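Local structure of peroxiredoxin (Clostridioides difficile, 6TSB) at residues T163-R166 and D167-D171; E358-E361 and G362-G365; T47-A51 and Q52-A56; G262-G265 and A266-R270; Q319-R323 and N324-G328. The protein hydrolyses chitin at internal bonds through this GH18 domain of the spore coat protein CotE, whose other part is a predicted thiol peroxidase. All coordinates share one frame; numbering follows the deposited sequence.

Contact 1. Residues T163-R166 and D167-D171; sequences TAIR and DVIGD
Arg166 curls round the end of its own helix and donates from NH1 to Gly170 O at 2.7 Å. The bond is fairly straight, 160° at the hydrogen. The oxygen lies in the guanidinium plane, and the donor sits on a lone pair in the carbonyl plane. CG of Arg166 leaves anti to the backbone N (chi1 176°), and bends at chi2 and chi3 bring the flat group back to the carbonyl. Asp171 crosses this side chain at about a right angle. Asp171 OD1 stays 4.5 Å from Arg166 NE and well out of the guanidinium plane, so any attraction of charges is probably weak. Arg166 NH2 also forms a salt bridge to Asp200, and Arg166 NH1 a bond to Lys173 O. Gly170 N closes the last helical turn on Arg166 O at 3.1 Å. Gly170 then leaves the helix with positive phi. One residue earlier, Ile169 N bonds Ile165 O at 3.0 Å. These two isoleucines lie side by side, CG2 of Ile165 being 4.1 Å from CG2 of Ile169. Helix 154-169 is the crossover between parallel strands 133-137 and 174-179. Ile165 packs on Phe118 and Val122, and Ile169 on Ile126, all from helix 112-128.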
# COMPACT_ATOMS: atom_id res chain seq x y z
N THR A 163 22.61 37.48 -17.10
CA THR A 163 22.47 38.47 -18.20
C THR A 163 23.65 38.30 -19.16
O THR A 163 23.42 38.28 -20.37
CB THR A 163 22.40 39.92 -17.67
OG1 THR A 163 21.15 40.06 -17.00
CG2 THR A 163 22.48 40.98 -18.75
N ALA A 164 24.87 38.21 -18.62
CA ALA A 164 26.11 38.05 -19.41
C ALA A 164 26.07 36.73 -20.19
O ALA A 164 26.37 36.77 -21.39
CB ALA A 164 27.32 38.16 -18.52
N ILE A 165 25.62 35.63 -19.58
CA ILE A 165 25.46 34.32 -20.28
C ILE A 165 24.42 34.46 -21.40
O ILE A 165 24.71 34.13 -22.58
CB ILE A 165 25.13 33.22 -19.27
CG1 ILE A 165 26.19 33.15 -18.17
CG2 ILE A 165 24.96 31.91 -20.02
CD1 ILE A 165 25.92 32.16 -17.07
N ARG A 166 23.24 34.98 -21.09
CA ARG A 166 22.17 35.10 -22.12
C ARG A 166 22.62 35.98 -23.29
O ARG A 166 22.20 35.69 -24.47
CB ARG A 166 20.88 35.63 -21.50
CG ARG A 166 19.76 35.88 -22.51
CD ARG A 166 19.34 34.63 -23.26
NE ARG A 166 18.55 33.75 -22.40
CZ ARG A 166 18.17 32.50 -22.69
NH1 ARG A 166 18.54 31.93 -23.83
NH2 ARG A 166 17.44 31.82 -21.83
N ASP A 167 23.35 37.07 -23.01
CA ASP A 167 23.82 38.04 -24.04
C ASP A 167 24.68 37.27 -25.07
O ASP A 167 24.51 37.50 -26.27
CB ASP A 167 24.54 39.25 -23.42
CG ASP A 167 23.65 40.30 -22.73
OD1 ASP A 167 22.39 40.16 -22.78
OD2 ASP A 167 24.22 41.26 -22.12
N VAL A 168 25.53 36.34 -24.63
CA VAL A 168 26.48 35.59 -25.51
C VAL A 168 25.78 34.39 -26.18
O VAL A 168 25.90 34.29 -27.39
CB VAL A 168 27.76 35.20 -24.73
CG1 VAL A 168 28.69 34.29 -25.50
CG2 VAL A 168 28.53 36.45 -24.32
N ILE A 169 25.07 33.53 -25.45
CA ILE A 169 24.58 32.23 -26.01
C ILE A 169 23.38 32.46 -26.91
O ILE A 169 23.16 31.61 -27.78
CB ILE A 169 24.27 31.18 -24.93
CG1 ILE A 169 22.98 31.51 -24.17
CG2 ILE A 169 25.48 31.01 -24.02
CD1 ILE A 169 22.53 30.44 -23.20
N GLY A 170 22.65 33.57 -26.73
CA GLY A 170 21.45 33.95 -27.51
C GLY A 170 20.14 33.43 -26.91
O GLY A 170 20.18 32.76 -25.84
N ASP A 171 19.01 33.73 -27.55
CA ASP A 171 17.66 33.35 -27.07
C ASP A 171 17.37 31.88 -27.43
O ASP A 171 16.60 31.25 -26.67
CB ASP A 171 16.58 34.29 -27.60
CG ASP A 171 16.78 35.75 -27.23
OD1 ASP A 171 17.35 36.03 -26.14
OD2 ASP A 171 16.37 36.60 -28.03

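Contact 2. Residues E358-E361 and G362-G365; sequences EELE and GIYG
Leu360 O receives two backbone donors at the end of helix 353-361. Tyr364 N gives the stronger bond, 3.0 Å to Leu360 O and 165° at the hydrogen. It approaches somewhat tilted from the carbonyl plane. Ile363 N adds a weak bond to Leu360 O at 3.3 Å. Gly362 N makes another weak one, to Glu359 O. The ring of Tyr364 also turns an edge to the leucine carbonyl. Tyr364 CD1 is 3.6 Å from Leu360 O, which lies in the ring plane. The two side chains run side by side and point the same way, and Leu360 CD2 meets Tyr364 CE1 at 3.7 Å. Tyr364 CG lies anti to its carbonyl carbon (chi1 -69°), which keeps the ring alongside the leucine. Ile363 lies against the carbonyl before it: Ile363 CG1 and CD1 are both 3.4 Å from Glu359 O. The carboxylate of Glu359 turns to a salt bridge with Arg344. Leu360 packs on Ala311 and Phe315 of helix 311-323, and also on Phe367 of the second subunit. Tyr364 OH has a weak hydrogen bond to Asp310. The chain thus leaves the helix through a mix of three- and four-residue backbone bonds. The last carbonyls are met by hydrocarbon as well as by N-H groups, while the leucine and tyrosine carry apolar packing onward to helix 311-323.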
# COMPACT_ATOMS: atom_id res chain seq x y z
N GLU A 358 -8.00 5.42 11.87
CA GLU A 358 -6.82 6.30 12.19
C GLU A 358 -5.51 5.55 11.90
O GLU A 358 -4.65 6.13 11.21
CB GLU A 358 -6.84 6.76 13.64
CG GLU A 358 -7.17 8.24 13.79
CD GLU A 358 -7.61 8.66 15.18
OE1 GLU A 358 -7.45 7.86 16.13
OE2 GLU A 358 -8.12 9.80 15.30
N GLU A 359 -5.37 4.32 12.39
CA GLU A 359 -4.20 3.43 12.14
C GLU A 359 -3.91 3.31 10.63
O GLU A 359 -2.74 3.46 10.23
CB GLU A 359 -4.48 2.05 12.72
CG GLU A 359 -3.29 1.42 13.41
CD GLU A 359 -3.70 0.48 14.53
OE1 GLU A 359 -4.31 0.95 15.51
OE2 GLU A 359 -3.43 -0.72 14.40
N LEU A 360 -4.93 3.05 9.82
CA LEU A 360 -4.78 2.69 8.38
C LEU A 360 -4.62 3.96 7.52
O LEU A 360 -4.17 3.82 6.35
CB LEU A 360 -5.98 1.86 7.91
CG LEU A 360 -6.28 0.54 8.63
CD1 LEU A 360 -7.53 -0.11 8.06
CD2 LEU A 360 -5.13 -0.46 8.56
N GLU A 361 -5.02 5.14 8.04
CA GLU A 361 -4.79 6.47 7.39
C GLU A 361 -3.28 6.71 7.30
O GLU A 361 -2.86 7.40 6.36
CB GLU A 361 -5.47 7.63 8.14
CG GLU A 361 -6.94 7.90 7.80
CD GLU A 361 -7.29 8.33 6.38
OE1 GLU A 361 -6.37 8.61 5.58
OE2 GLU A 361 -8.50 8.38 6.06
N GLY A 362 -2.52 6.13 8.24
CA GLY A 362 -1.05 6.22 8.33
C GLY A 362 -0.34 5.02 7.74
O GLY A 362 0.77 4.72 8.21
N ILE A 363 -0.92 4.34 6.75
CA ILE A 363 -0.35 3.11 6.12
C ILE A 363 -0.73 3.04 4.62
O ILE A 363 0.15 2.71 3.79
CB ILE A 363 -0.83 1.83 6.85
CG1 ILE A 363 -0.42 1.80 8.33
CG2 ILE A 363 -0.35 0.60 6.10
CD1 ILE A 363 -1.04 0.68 9.14
N TYR A 364 -2.00 3.26 4.30
CA TYR A 364 -2.54 3.05 2.94
C TYR A 364 -2.61 4.38 2.19
O TYR A 364 -3.33 5.32 2.62
CB TYR A 364 -3.89 2.34 3.02
CG TYR A 364 -3.71 0.92 3.48
CD1 TYR A 364 -3.72 0.59 4.83
CD2 TYR A 364 -3.44 -0.09 2.57
CE1 TYR A 364 -3.53 -0.72 5.25
CE2 TYR A 364 -3.24 -1.40 2.97
CZ TYR A 364 -3.29 -1.72 4.32
OH TYR A 364 -3.11 -3.02 4.71
N GLY A 365 -1.85 4.42 1.09
CA GLY A 365 -1.85 5.50 0.08
C GLY A 365 -3.21 5.66 -0.56
O GLY A 365 -3.67 4.69 -1.25

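Contact 3. Residues T47-A51 and Q52-A56; sequences TNVDA and QLLDA
Asp50 and Gln52 form an Asx turn: Gln52 N donates to Asp50 OD1 at 3.1 Å. The N-H comes from above the carboxylate plane, 42° out of it. CG of Asp50 is anti to its own backbone N (chi1 -179°), which swings the carboxylate forward along the chain to this amide. Two backbone bonds continue the turn. Leu53 N donates to Asp50 O at 3.1 Å, and Leu54 N to Ala51 O at 3.2 Å. Both donors stand above the plane of the carbonyl they meet. Asp50 therefore holds two successive amides, one with its side chain and one with its backbone.

One apolar pair flanks this bonding. Val49 and Leu54 cross at about a right angle, with Val49 CG1 3.9 Å from Leu54 CD1. Val49 also packs on Val42 and Leu54 on Val38, both of strand 37-43. A carbon-oxygen contact is separate: Leu53 crosses the aspartate, with Leu53 CG 3.7 Å from Asp50 OD2. In the second subunit, Ala343 packs against Leu53, and Ser347 bonds Leu53 O.

Two acceptors are also drawn together, Ala51 O and Leu54 O lying 3.0 Å apart. Lys88 NZ bonds to both. Its charge probably offsets the repulsion between the two carbonyls. In this compact turn between strands 37-43 and 56-64, the aspartate binds amides of the turn, and a lysine binds two of its carbonyls.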
# COMPACT_ATOMS: atom_id res chain seq x y z
N THR A 47 24.48 5.13 -19.49
CA THR A 47 24.14 4.00 -20.40
C THR A 47 22.63 3.70 -20.34
O THR A 47 21.98 3.53 -21.44
CB THR A 47 25.03 2.81 -20.03
OG1 THR A 47 26.32 3.08 -20.58
CG2 THR A 47 24.48 1.50 -20.53
N ASN A 48 22.08 3.73 -19.12
CA ASN A 48 20.67 3.30 -18.84
C ASN A 48 19.66 4.47 -18.93
O ASN A 48 18.51 4.30 -18.55
CB ASN A 48 20.62 2.56 -17.51
CG ASN A 48 21.33 1.22 -17.58
OD1 ASN A 48 21.18 0.49 -18.57
ND2 ASN A 48 22.11 0.90 -16.55
N VAL A 49 20.05 5.60 -19.49
CA VAL A 49 19.08 6.65 -19.88
C VAL A 49 18.25 6.16 -21.07
O VAL A 49 18.85 5.66 -22.03
CB VAL A 49 19.83 7.96 -20.18
CG1 VAL A 49 18.92 8.98 -20.84
CG2 VAL A 49 20.44 8.53 -18.90
N ASP A 50 16.92 6.34 -20.99
CA ASP A 50 15.95 6.03 -22.07
C ASP A 50 15.49 7.36 -22.67
O ASP A 50 14.58 8.01 -22.09
CB ASP A 50 14.80 5.15 -21.54
CG ASP A 50 13.75 4.74 -22.58
OD1 ASP A 50 13.84 5.20 -23.77
OD2 ASP A 50 12.85 3.95 -22.22
N ALA A 51 16.07 7.75 -23.79
CA ALA A 51 15.72 9.01 -24.49
C ALA A 51 14.21 9.15 -24.71
O ALA A 51 13.70 10.29 -24.79
CB ALA A 51 16.44 9.07 -25.80
N GLN A 52 13.53 8.02 -24.93
CA GLN A 52 12.10 7.96 -25.34
C GLN A 52 11.21 8.54 -24.22
O GLN A 52 10.16 9.07 -24.55
CB GLN A 52 11.69 6.52 -25.67
CG GLN A 52 12.51 5.87 -26.80
CD GLN A 52 12.58 6.78 -28.00
OE1 GLN A 52 13.65 7.07 -28.53
NE2 GLN A 52 11.43 7.32 -28.38
N LEU A 53 11.62 8.42 -22.95
CA LEU A 53 10.88 8.93 -21.77
C LEU A 53 11.04 10.46 -21.59
O LEU A 53 10.14 11.05 -20.92
CB LEU A 53 11.39 8.22 -20.52
CG LEU A 53 11.12 6.72 -20.42
CD1 LEU A 53 11.70 6.19 -19.12
CD2 LEU A 53 9.62 6.44 -20.48
N LEU A 54 12.12 11.06 -22.11
CA LEU A 54 12.63 12.40 -21.70
C LEU A 54 12.55 13.40 -22.85
O LEU A 54 12.79 12.98 -23.99
CB LEU A 54 14.08 12.24 -21.26
CG LEU A 54 14.31 11.17 -20.21
CD1 LEU A 54 15.77 11.12 -19.80
CD2 LEU A 54 13.41 11.39 -19.01
N ASP A 55 12.21 14.67 -22.56
CA ASP A 55 12.34 15.80 -23.52
C ASP A 55 13.77 16.36 -23.43
O ASP A 55 14.23 17.01 -24.39
CB ASP A 55 11.32 16.91 -23.24
CG ASP A 55 9.87 16.49 -23.37
OD1 ASP A 55 9.41 16.43 -24.52
OD2 ASP A 55 9.21 16.25 -22.33
N ALA A 56 14.42 16.18 -22.28
CA ALA A 56 15.74 16.77 -22.02
C ALA A 56 16.49 15.99 -20.94
O ALA A 56 15.87 15.44 -20.00
CB ALA A 56 15.58 18.20 -21.63

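Contact 4. Residues G262-G265 and A266-R270; sequences GRLG and ATITR
Arg263 and Thr269 lie side by side on one face of a beta hairpin and point the same way. They form a non-hydrogen-bonded antiparallel pair. Thr269 CG2 lies over one face of the Arg263 guanidinium, offset toward the rim and 3.7 Å from CZ. The edge of that group turns to the hairpin loop, where Arg263 NH1 donates to Gly265 O at 3.0 Å, nearly in the guanidinium plane. The bend at chi3 (-61°) turns the guanidinium that way, and a salt bridge from NE to Asp208 also holds it. On the other face, Leu264 CB presses on Ile268 CG1 at 3.5 Å, a tight contact. Their backbones form a hydrogen-bonded pair, straight (171°) from Leu264 N to Ile268 O at 3.1 Å and weak in return. Gly262 and Arg270 bond both ways, at 2.7 Å from Gly262 N to Arg270 O. At the loop, a water donates to Leu264 O and lies 2.8 Å from Thr267 OG1. A bound PEG approaches Thr269. The hairpin joins strand 254-264, which also pairs with strand 201-204, to strand 268-271 and then helix 272-278. Leu264 and Ile268 face Ala305 and Met306 of the second subunit.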
# COMPACT_ATOMS: atom_id res chain seq x y z
N GLY A 262 16.18 7.92 -1.49
CA GLY A 262 15.60 8.07 -0.15
C GLY A 262 16.58 8.75 0.76
O GLY A 262 17.78 8.58 0.53
N ARG A 263 16.10 9.52 1.74
CA ARG A 263 16.95 10.16 2.77
C ARG A 263 16.32 9.95 4.15
O ARG A 263 15.09 9.88 4.22
CB ARG A 263 17.13 11.65 2.46
CG ARG A 263 17.76 12.45 3.60
CD ARG A 263 17.97 13.93 3.31
NE ARG A 263 18.86 14.21 2.18
CZ ARG A 263 20.19 14.16 2.23
NH1 ARG A 263 20.82 13.83 3.35
NH2 ARG A 263 20.89 14.42 1.14
N LEU A 264 17.17 9.84 5.17
CA LEU A 264 16.84 9.93 6.62
C LEU A 264 17.86 10.89 7.26
O LEU A 264 19.01 10.47 7.53
CB LEU A 264 16.87 8.53 7.24
CG LEU A 264 16.47 8.44 8.72
CD1 LEU A 264 14.99 8.75 8.90
CD2 LEU A 264 16.81 7.06 9.30
N GLY A 265 17.47 12.15 7.40
CA GLY A 265 18.31 13.23 7.96
C GLY A 265 19.55 13.47 7.13
O GLY A 265 19.59 13.01 5.99
N ALA A 266 20.55 14.14 7.70
CA ALA A 266 21.81 14.51 7.02
C ALA A 266 22.64 13.26 6.72
O ALA A 266 23.46 13.30 5.80
CB ALA A 266 22.59 15.49 7.87
N THR A 267 22.43 12.18 7.47
CA THR A 267 23.39 11.06 7.63
C THR A 267 23.27 10.11 6.44
O THR A 267 24.29 9.90 5.77
CB THR A 267 23.18 10.37 8.99
OG1 THR A 267 23.16 11.42 9.96
CG2 THR A 267 24.24 9.34 9.33
N ILE A 268 22.08 9.57 6.18
CA ILE A 268 21.91 8.37 5.31
C ILE A 268 21.10 8.73 4.06
O ILE A 268 20.09 9.45 4.17
CB ILE A 268 21.32 7.21 6.15
CG1 ILE A 268 19.80 7.08 5.99
CG2 ILE A 268 21.69 7.31 7.62
CD1 ILE A 268 19.37 6.32 4.75
N THR A 269 21.53 8.26 2.89
CA THR A 269 20.78 8.31 1.62
C THR A 269 20.87 6.94 0.95
O THR A 269 21.85 6.22 1.17
CB THR A 269 21.28 9.40 0.66
OG1 THR A 269 22.57 9.04 0.15
CG2 THR A 269 21.37 10.76 1.30
N ARG A 270 19.87 6.60 0.15
CA ARG A 270 19.85 5.34 -0.62
C ARG A 270 19.25 5.65 -1.99
O ARG A 270 18.30 6.42 -2.05
CB ARG A 270 19.06 4.28 0.15
CG ARG A 270 19.65 3.88 1.50
CD ARG A 270 20.98 3.14 1.42
NE ARG A 270 21.39 2.57 2.70
CZ ARG A 270 22.21 3.13 3.59
NH1 ARG A 270 22.74 4.33 3.39
NH2 ARG A 270 22.49 2.49 4.71
O HOH W 1 20.40 11.75 10.19

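Contact 5. Residues Q319-R323 and N324-G328; sequences QYVLR and NCLGG
Val321 O binds Leu326 N at 3.0 Å, closing a pi-turn as the chain leaves helix 311-323. The donor lies in the carbonyl plane. A water also donates to Val321 O, at 2.7 Å, and to Leu326 O. One carbonyl thus takes two donors, and the water ties helix end to loop a second time. Just before this, Asn324 N makes the last helical bond, to Tyr320 O at 3.0 Å. Cys325 follows with positive phi.

The end of the Asn324 side chain lies over the centre of one face of the Tyr320 ring, its plane inclined 38° to the ring. Tyr320 CG is anti to its backbone N (chi1 -172°), which brings the ring over the asparagine. Tyr320 OH is bonded to Asp238 of the second subunit.

Apolar contacts join the two sides. Val321 CG1 is 4.2 Å from Leu326 CB. Leu326 CD1 stands at the edge of the Tyr320 ring, 4.4 Å from CD1 of Tyr320. A carbon-oxygen contact lies apart from these, with Val321 CG2 3.8 Å from Gly328 O.

Cys325 forms a disulfide with Cys31 of the second subunit, and Gly328 pairs in parallel with one of its strands. The turn therefore brings a covalent link and a sheet-extending strand to the other chain, consistent with a swapped dimer.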
# COMPACT_ATOMS: atom_id res chain seq x y z
N GLN A 319 -16.55 -3.46 8.54
CA GLN A 319 -17.50 -2.38 8.15
C GLN A 319 -18.79 -3.03 7.64
O GLN A 319 -19.88 -2.69 8.14
CB GLN A 319 -16.93 -1.43 7.07
CG GLN A 319 -15.92 -0.41 7.59
CD GLN A 319 -16.52 0.52 8.62
OE1 GLN A 319 -16.29 0.36 9.82
NE2 GLN A 319 -17.34 1.45 8.16
N TYR A 320 -18.66 -3.95 6.68
CA TYR A 320 -19.78 -4.69 6.05
C TYR A 320 -20.64 -5.30 7.16
O TYR A 320 -21.86 -5.27 7.05
CB TYR A 320 -19.24 -5.70 5.03
CG TYR A 320 -20.29 -6.38 4.20
CD1 TYR A 320 -21.08 -7.41 4.71
CD2 TYR A 320 -20.50 -6.01 2.87
CE1 TYR A 320 -22.03 -8.05 3.92
CE2 TYR A 320 -21.44 -6.64 2.07
CZ TYR A 320 -22.21 -7.67 2.60
OH TYR A 320 -23.14 -8.26 1.78
N VAL A 321 -20.01 -5.82 8.21
CA VAL A 321 -20.72 -6.48 9.33
C VAL A 321 -21.62 -5.43 9.98
O VAL A 321 -22.80 -5.73 10.35
CB VAL A 321 -19.74 -7.14 10.33
CG1 VAL A 321 -20.35 -7.37 11.70
CG2 VAL A 321 -19.19 -8.46 9.79
N LEU A 322 -21.07 -4.25 10.19
CA LEU A 322 -21.74 -3.21 10.99
C LEU A 322 -22.79 -2.51 10.12
O LEU A 322 -23.84 -2.18 10.62
CB LEU A 322 -20.66 -2.24 11.49
CG LEU A 322 -19.73 -2.81 12.56
CD1 LEU A 322 -18.40 -2.07 12.54
CD2 LEU A 322 -20.38 -2.72 13.95
N ARG A 323 -22.52 -2.30 8.83
CA ARG A 323 -23.47 -1.54 7.99
C ARG A 323 -24.65 -2.48 7.74
O ARG A 323 -25.79 -2.01 7.96
CB ARG A 323 -22.77 -0.84 6.81
CG ARG A 323 -23.02 -1.41 5.42
CD ARG A 323 -22.44 -0.50 4.33
NE ARG A 323 -20.99 -0.34 4.45
CZ ARG A 323 -20.07 -1.14 3.90
NH1 ARG A 323 -18.78 -0.90 4.11
NH2 ARG A 323 -20.41 -2.16 3.13
N ASN A 324 -24.40 -3.79 7.55
CA ASN A 324 -25.40 -4.81 7.15
C ASN A 324 -26.07 -5.56 8.32
O ASN A 324 -26.85 -6.54 8.03
CB ASN A 324 -24.78 -5.75 6.14
CG ASN A 324 -24.53 -5.05 4.83
OD1 ASN A 324 -23.39 -4.76 4.49
ND2 ASN A 324 -25.60 -4.78 4.09
N CYS A 325 -25.89 -5.10 9.57
CA CYS A 325 -26.53 -5.67 10.79
C CYS A 325 -26.30 -7.19 10.90
O CYS A 325 -27.25 -7.92 11.28
CB CYS A 325 -28.01 -5.28 10.79
SG CYS A 325 -28.20 -3.47 10.87
N LEU A 326 -25.08 -7.67 10.62
CA LEU A 326 -24.70 -9.09 10.84
C LEU A 326 -24.41 -9.35 12.33
O LEU A 326 -24.35 -8.41 13.14
CB LEU A 326 -23.49 -9.48 9.98
CG LEU A 326 -23.57 -9.26 8.47
CD1 LEU A 326 -22.55 -10.15 7.76
CD2 LEU A 326 -24.95 -9.52 7.89
N GLY A 327 -24.25 -10.62 12.70
CA GLY A 327 -24.10 -11.04 14.11
C GLY A 327 -22.68 -10.84 14.64
O GLY A 327 -22.52 -10.71 15.84
N GLY A 328 -21.69 -10.77 13.78
CA GLY A 328 -20.31 -10.56 14.23
C GLY A 328 -19.41 -11.15 13.20
O GLY A 328 -19.86 -11.39 12.06
O HOH W 2 -23.70 -5.70 12.85

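Overall arrangement
Contacts 1, 3 and 4 belong to the larger part of the chain, built round the curled, mostly parallel sheet of the GH18 (TIM-barrel) fold. Contacts 2 and 5 belong to the extended arm. Contact 1 lies about 70 Å from contact 5, centre to centre. Contacts 2 and 5 come within about 8 Å at their nearest atoms, at opposite ends of a stretch running from helix 311-323 to helix 353-361. Contacts 3 and 4 lie about 16 Å apart by nearest atoms. Contacts 2 to 5 touch the second subunit; contact 1 does not. Strand 133-137, before the helix of contact 1, and its flanking residues carry the DxxDxDxE signature of GH18 chitinases, probably the catalytic motif.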